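Phosphoribosylglycinamide synthetase (Anaerococcus prevotii, PDB 4DIM) probably acts as an ATP-dependent ligase of the ATP-grasp superfamily, binding ATP and a metal ion. Local coordinates at residues F356-E359 / E360-I364; E382-D385 / K386-K390. All coordinates share one frame; numbering follows the deposited sequence.

Contact 1. Residues F356-E359 / E360-I364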
ATOM      1  N   PHE A 356      12.183  -1.767  17.115  1.00 91.95           N
ATOM      2  CA  PHE A 356      11.474  -0.782  17.911  1.00 92.81           C
ATOM      3  C   PHE A 356      11.702   0.596  17.302  1.00100.68           C
ATOM      4  O   PHE A 356      12.793   0.902  16.807  1.00101.32           O
ATOM      5  CB  PHE A 356      11.916  -0.841  19.374  1.00 95.15           C
ATOM      6  CG  PHE A 356      11.652  -2.206  19.962  1.00 94.77           C
ATOM      7  CD1 PHE A 356      10.349  -2.656  20.159  1.00 95.46           C
ATOM      8  CD2 PHE A 356      12.693  -3.104  20.169  1.00 96.71           C
ATOM      9  CE1 PHE A 356      10.107  -3.959  20.593  1.00 94.34           C
ATOM     10  CE2 PHE A 356      12.444  -4.406  20.580  1.00 97.16           C
ATOM     11  CZ  PHE A 356      11.156  -4.815  20.816  1.00 93.55           C
ATOM     12  N   PHE A 357      10.624   1.391  17.280  1.00 98.69           N
ATOM     13  CA  PHE A 357      10.601   2.761  16.773  1.00100.32           C
ATOM     14  C   PHE A 357      10.768   3.801  17.893  1.00106.07           C
ATOM     15  O   PHE A 357      11.214   4.900  17.593  1.00109.08           O
ATOM     16  CB  PHE A 357       9.274   3.037  16.045  1.00101.08           C
ATOM     17  CG  PHE A 357       8.851   2.012  15.015  1.00 98.49           C
ATOM     18  CD1 PHE A 357       9.774   1.452  14.144  1.00 98.32           C
ATOM     19  CD2 PHE A 357       7.509   1.691  14.846  1.00 97.98           C
ATOM     20  CE1 PHE A 357       9.376   0.536  13.193  1.00 95.98           C
ATOM     21  CE2 PHE A 357       7.115   0.778  13.897  1.00 96.59           C
ATOM     22  CZ  PHE A 357       8.052   0.181  13.100  1.00 94.01           C
ATOM     23  N   LYS A 358      10.384   3.491  19.152  1.00101.83           N
ATOM     24  CA  LYS A 358      10.497   4.452  20.255  1.00106.08           C
ATOM     25  C   LYS A 358      11.784   4.204  21.080  1.00111.00           C
ATOM     26  O   LYS A 358      12.363   3.113  21.049  1.00108.09           O
ATOM     27  CB  LYS A 358       9.229   4.414  21.137  1.00109.57           C
ATOM     28  CG  LYS A 358       7.909   4.579  20.350  1.00122.06           C
ATOM     29  CD  LYS A 358       7.793   5.945  19.645  1.00138.22           C
ATOM     30  CE  LYS A 358       6.514   6.159  18.864  1.00149.28           C
ATOM     31  NZ  LYS A 358       5.314   6.293  19.734  1.00161.26           N
ATOM     32  N   GLU A 359      12.260   5.259  21.746  1.00112.95           N
ATOM     33  CA  GLU A 359      13.496   5.264  22.549  1.00115.76           C
ATOM     34  C   GLU A 359      13.310   6.073  23.842  1.00124.07           C
ATOM     35  O   GLU A 359      12.331   6.813  23.956  1.00124.49           O
ATOM     36  CB  GLU A 359      14.671   5.835  21.722  1.00119.92           C
ATOM     37  CG  GLU A 359      14.484   7.259  21.201  1.00139.12           C
ATOM     38  CD  GLU A 359      15.542   7.742  20.215  1.00162.43           C
ATOM     39  OE1 GLU A 359      15.742   7.065  19.178  1.00138.85           O
ATOM     40  OE2 GLU A 359      16.128   8.827  20.452  1.00158.28           O
ATOM     41  N   GLU A 360      14.243   5.930  24.820  1.00123.55           N
ATOM     42  CA  GLU A 360      14.173   6.653  26.102  1.00126.78           C
ATOM     43  C   GLU A 360      13.785   8.123  25.875  1.00134.11           C
ATOM     44  O   GLU A 360      14.309   8.769  24.966  1.00135.12           O
ATOM     45  CB  GLU A 360      15.493   6.556  26.911  1.00130.92           C
ATOM     46  CG  GLU A 360      15.380   7.139  28.330  1.00142.15           C
ATOM     47  CD  GLU A 360      16.186   6.513  29.464  1.00152.63           C
ATOM     48  OE1 GLU A 360      16.454   7.226  30.462  1.00144.54           O
ATOM     49  OE2 GLU A 360      16.493   5.301  29.390  1.00133.20           O
ATOM     50  N   ASN A 361      12.806   8.601  26.662  1.00132.70           N
ATOM     51  CA  ASN A 361      12.237   9.947  26.621  1.00137.25           C
ATOM     52  C   ASN A 361      11.247  10.139  25.439  1.00139.92           C
ATOM     53  O   ASN A 361      10.803  11.267  25.224  1.00142.71           O
ATOM     54  CB  ASN A 361      13.308  11.050  26.621  1.00145.11           C
ATOM     55  CG  ASN A 361      14.334  10.901  27.720  1.00164.72           C
ATOM     56  OD1 ASN A 361      14.053  10.392  28.817  1.00150.76           O
ATOM     57  ND2 ASN A 361      15.545  11.368  27.456  1.00163.34           N
ATOM     58  N   ASP A 362      10.831   9.056  24.729  1.00132.55           N
ATOM     59  CA  ASP A 362       9.792   9.191  23.701  1.00131.19           C
ATOM     60  C   ASP A 362       8.456   8.896  24.341  1.00134.36           C
ATOM     61  O   ASP A 362       8.379   8.142  25.317  1.00130.76           O
ATOM     62  CB  ASP A 362      10.008   8.292  22.477  1.00128.29           C
ATOM     63  CG  ASP A 362      11.047   8.805  21.500  1.00139.89           C
ATOM     64  OD1 ASP A 362      10.986   8.415  20.312  1.00136.95           O
ATOM     65  OD2 ASP A 362      11.910   9.622  21.917  1.00152.55           O
ATOM     66  N   GLU A 363       7.402   9.498  23.786  1.00134.19           N
ATOM     67  CA  GLU A 363       6.059   9.335  24.305  1.00134.45           C
ATOM     68  C   GLU A 363       5.402   8.116  23.715  1.00131.39           C
ATOM     69  O   GLU A 363       5.455   7.896  22.506  1.00127.45           O
ATOM     70  CB  GLU A 363       5.197  10.568  24.018  1.00141.05           C
ATOM     71  CG  GLU A 363       3.904  10.581  24.818  1.00156.63           C
ATOM     72  CD  GLU A 363       3.043  11.799  24.568  1.00192.50           C
ATOM     73  OE1 GLU A 363       2.768  12.102  23.383  1.00181.33           O
ATOM     74  OE2 GLU A 363       2.629  12.445  25.559  1.00201.60           O
ATOM     75  N   ILE A 364       4.755   7.345  24.593  1.00127.06           N
ATOM     76  CA  ILE A 364       3.962   6.170  24.278  1.00122.52           C
ATOM     77  C   ILE A 364       2.522   6.651  24.344  1.00129.21           C
ATOM     78  O   ILE A 364       2.052   6.996  25.435  1.00130.95           O
ATOM     79  CB  ILE A 364       4.261   5.005  25.274  1.00122.73           C
ATOM     80  CG1 ILE A 364       5.784   4.715  25.379  1.00121.34           C
ATOM     81  CG2 ILE A 364       3.462   3.741  24.891  1.00119.17           C
ATOM     82  CD1 ILE A 364       6.515   4.530  23.982  1.00124.84           C
TER

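Contact 2. Residues E382-D385 / K386-K390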
ATOM      1  N   GLU A 382       6.367 -22.786   8.357  1.00 98.58           N
ATOM      2  CA  GLU A 382       5.657 -23.615   7.352  1.00100.29           C
ATOM      3  C   GLU A 382       4.200 -23.194   7.136  1.00100.00           C
ATOM      4  O   GLU A 382       3.695 -23.277   6.013  1.00 97.38           O
ATOM      5  CB  GLU A 382       5.667 -25.110   7.735  1.00105.92           C
ATOM      6  CG  GLU A 382       6.946 -25.850   7.392  1.00122.64           C
ATOM      7  CD  GLU A 382       6.898 -27.354   7.633  1.00158.70           C
ATOM      8  OE1 GLU A 382       5.852 -27.851   8.110  1.00156.84           O
ATOM      9  OE2 GLU A 382       7.914 -28.035   7.355  1.00155.36           O
ATOM     10  N   THR A 383       3.534 -22.768   8.221  1.00 96.11           N
ATOM     11  CA  THR A 383       2.128 -22.376   8.212  1.00 94.25           C
ATOM     12  C   THR A 383       1.884 -21.091   8.971  1.00 93.82           C
ATOM     13  O   THR A 383       2.686 -20.698   9.799  1.00 92.50           O
ATOM     14  CB  THR A 383       1.291 -23.483   8.851  1.00101.78           C
ATOM     15  OG1 THR A 383       1.536 -23.531  10.259  1.00103.97           O
ATOM     16  CG2 THR A 383       1.573 -24.817   8.253  1.00101.94           C
ATOM     17  N   LEU A 384       0.728 -20.490   8.738  1.00 91.63           N
ATOM     18  CA  LEU A 384       0.285 -19.294   9.439  1.00 90.10           C
ATOM     19  C   LEU A 384      -0.069 -19.591  10.931  1.00 91.63           C
ATOM     20  O   LEU A 384       0.133 -18.717  11.768  1.00 88.69           O
ATOM     21  CB  LEU A 384      -0.918 -18.656   8.711  1.00 90.41           C
ATOM     22  CG  LEU A 384      -1.455 -17.340   9.306  1.00 94.35           C
ATOM     23  CD1 LEU A 384      -0.359 -16.283   9.375  1.00 93.28           C
ATOM     24  CD2 LEU A 384      -2.658 -16.869   8.559  1.00 94.54           C
ATOM     25  N   ASP A 385      -0.544 -20.799  11.274  1.00 91.77           N
ATOM     26  CA  ASP A 385      -0.836 -21.137  12.700  1.00 92.81           C
ATOM     27  C   ASP A 385       0.469 -21.204  13.526  1.00 95.98           C
ATOM     28  O   ASP A 385       0.530 -20.661  14.637  1.00 93.02           O
ATOM     29  CB  ASP A 385      -1.618 -22.436  12.833  1.00 97.46           C
ATOM     30  CG  ASP A 385      -2.947 -22.400  12.097  1.00118.96           C
ATOM     31  OD1 ASP A 385      -2.941 -22.114  10.859  1.00122.87           O
ATOM     32  OD2 ASP A 385      -3.992 -22.656  12.741  1.00124.41           O
ATOM     33  N   LYS A 386       1.543 -21.773  12.928  1.00 93.78           N
ATOM     34  CA  LYS A 386       2.868 -21.816  13.570  1.00 93.25           C
ATOM     35  C   LYS A 386       3.459 -20.389  13.674  1.00 92.71           C
ATOM     36  O   LYS A 386       4.072 -20.075  14.692  1.00 93.03           O
ATOM     37  CB  LYS A 386       3.825 -22.753  12.818  1.00 96.21           C
ATOM     38  CG  LYS A 386       3.430 -24.225  12.791  1.00106.67           C
ATOM     39  CD  LYS A 386       4.147 -25.006  11.679  1.00115.77           C
ATOM     40  CE  LYS A 386       3.854 -26.496  11.792  1.00131.11           C
ATOM     41  NZ  LYS A 386       4.517 -27.321  10.738  1.00138.60           N
ATOM     42  N   CYS A 387       3.203 -19.516  12.667  1.00 85.08           N
ATOM     43  CA  CYS A 387       3.593 -18.099  12.685  1.00 81.84           C
ATOM     44  C   CYS A 387       2.959 -17.395  13.855  1.00 88.78           C
ATOM     45  O   CYS A 387       3.645 -16.687  14.581  1.00 89.21           O
ATOM     46  CB  CYS A 387       3.189 -17.390  11.389  1.00 79.48           C
ATOM     47  SG  CYS A 387       4.222 -17.759   9.959  1.00 81.70           S
ATOM     48  N   LYS A 388       1.619 -17.486  13.951  1.00 87.50           N
ATOM     49  CA  LYS A 388       0.832 -16.841  15.014  1.00 87.57           C
ATOM     50  C   LYS A 388       1.282 -17.278  16.413  1.00 93.82           C
ATOM     51  O   LYS A 388       1.386 -16.428  17.300  1.00 95.10           O
ATOM     52  CB  LYS A 388      -0.654 -17.147  14.863  1.00 90.17           C
ATOM     53  CG  LYS A 388      -1.330 -16.456  13.691  1.00 90.67           C
ATOM     54  CD  LYS A 388      -2.675 -17.143  13.456  1.00 91.91           C
ATOM     55  CE  LYS A 388      -3.601 -16.512  12.441  1.00103.23           C
ATOM     56  NZ  LYS A 388      -4.526 -17.524  11.847  1.00115.43           N
ATOM     57  N   ASP A 389       1.533 -18.582  16.614  1.00 90.71           N
ATOM     58  CA  ASP A 389       1.996 -19.115  17.909  1.00 91.56           C
ATOM     59  C   ASP A 389       3.376 -18.571  18.207  1.00 95.11           C
ATOM     60  O   ASP A 389       3.601 -18.089  19.306  1.00 96.25           O
ATOM     61  CB  ASP A 389       2.003 -20.649  17.922  1.00 95.48           C
ATOM     62  CG  ASP A 389       0.627 -21.295  17.849  1.00110.62           C
ATOM     63  OD1 ASP A 389      -0.386 -20.584  18.083  1.00111.04           O
ATOM     64  OD2 ASP A 389       0.556 -22.518  17.560  1.00121.94           O
ATOM     65  N   LYS A 390       4.262 -18.543  17.200  1.00 89.82           N
ATOM     66  CA  LYS A 390       5.602 -17.967  17.330  1.00 88.85           C
ATOM     67  C   LYS A 390       5.497 -16.470  17.701  1.00 91.93           C
ATOM     68  O   LYS A 390       6.208 -16.004  18.584  1.00 92.52           O
ATOM     69  CB  LYS A 390       6.406 -18.168  16.007  1.00 89.87           C
ATOM     70  CG  LYS A 390       7.869 -17.793  16.064  1.00 98.52           C
ATOM     71  CD  LYS A 390       8.772 -18.753  15.260  1.00113.86           C
ATOM     72  CE  LYS A 390       9.278 -19.910  16.105  1.00138.98           C
ATOM     73  NZ  LYS A 390       9.953 -20.977  15.302  1.00150.13           N
TER

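Contact 1. Residues F356-E359 / E360-I364
Two hydrogen bonds draw Lys358 and Glu359 toward the residues that follow them round a surface turn. The backbone bond runs from Asp362 N to Glu359 O at 2.8 Å, in the carbonyl plane but bent at the hydrogen, with an N-H...O angle of 138°. The second comes from a side chain: Lys358 NZ reaches Glu363 O at 3.2 Å, again in the carbonyl plane and not far from the line of the C=O bond. Bends at chi2 (-63°) and again at chi4 bring the lysine's NZ to the Glu363 carbonyl. Apolar contact follows the same lysine. Its CB and CG lie against the end of Ile364, with Lys358 CG 3.9 Å from Ile364 CD1, the two side chains running past each other in opposite directions. Leu338 touches both residues. The bond from Asp362 N closes a type II beta turn from Glu359 to Asp362, part of the connection that leaves strand 351-356, at the edge of the large antiparallel sheet, and enters strand 363-364, which pairs with strand 336-343 in a small three-stranded sheet. Backbone hydrogen bonds join Asn361 and Asp362 with Leu338, and Ile364 with Gly336, tying the turn and the strand after it to strand 336-343. The acidic side chains of Glu359 and Asp362 come together at the turn. Glu359 CG packs against the Asp362 carboxylate, 3.6 Å from OD2, and the two carboxylate planes are only 22° apart. Glu359 OE2 and Asp362 OD2 stand 4.5 Å from each other, so some mutual repulsion is likely, probably eased by solvent at this surface. Lys358 NZ, 6.1 Å from Asp362 OD1, probably offsets it little.

Contact 2. Residues E382-D385 / K386-K390
Glu382 and Lys386 lie side by side and point the same way, joined at their ends by a salt bridge of 3.0 Å between Glu382 OE1 and Lys386 NZ. The lysine is extended beyond CG, and on its way to the carboxylate its methylenes pass across the hydroxyl of Thr383, with Lys386 CG 3.2 Å from Thr383 OG1. That hydroxyl is turned between the backbone N and the carbonyl carbon of its own residue (chi1 71°), where it faces the start of the helix and accepts from Lys386 N at 3.2 Å, a nearly straight bond of 164°. Thr383 is thus the N-cap of helix 384-395, which follows strand 375-381 and packs on the large antiparallel sheet. The first helical turns continue with backbone bonds to Thr383 O from Cys387 N, to Leu384 O from Lys388 N and to Asp385 O from Asp389 N. Cys387 faces the sheet, touching Ala323, Leu325, Val379 and Glu381, while its CB lies 4.2 Å from Leu384 CD1. Lys388 crosses Leu384 obliquely: its methylenes run past Leu384 O, and its far end rests on the leucine's CG and CD2, with Lys388 NZ 3.8 Å from Leu384 CD2. An alanine at Lys388 lacks the chain beyond CB, and would probably leave Leu384 CG and CD2 less covered and Asp385 without its nearby positive charge. Asp385 OD1 is 5.0 Å from Lys388 NZ, a separation at which some electrostatic attraction is likely, though the charged atoms are not in contact.

Contact 1 closes before contact 2 opens along the chain, and strand 375-381 comes between them. Their centres are 29 Å apart and their nearest atoms about 12 Å, so they do not touch. Both border the eight-stranded antiparallel sheet: contact 1 begins at the end of one of its two outermost strands, 351-356, and contact 2 follows the neighbouring strand, 375-381, whose chain then turns into helix 384-395. That helix leads on to strand 398-402, which shares a three-stranded sheet with strand 363-364 of contact 1. The turn of contact 1 and the helix start of contact 2 thus both lie on the chain's passages from the large sheet to the small one, each near the protein surface.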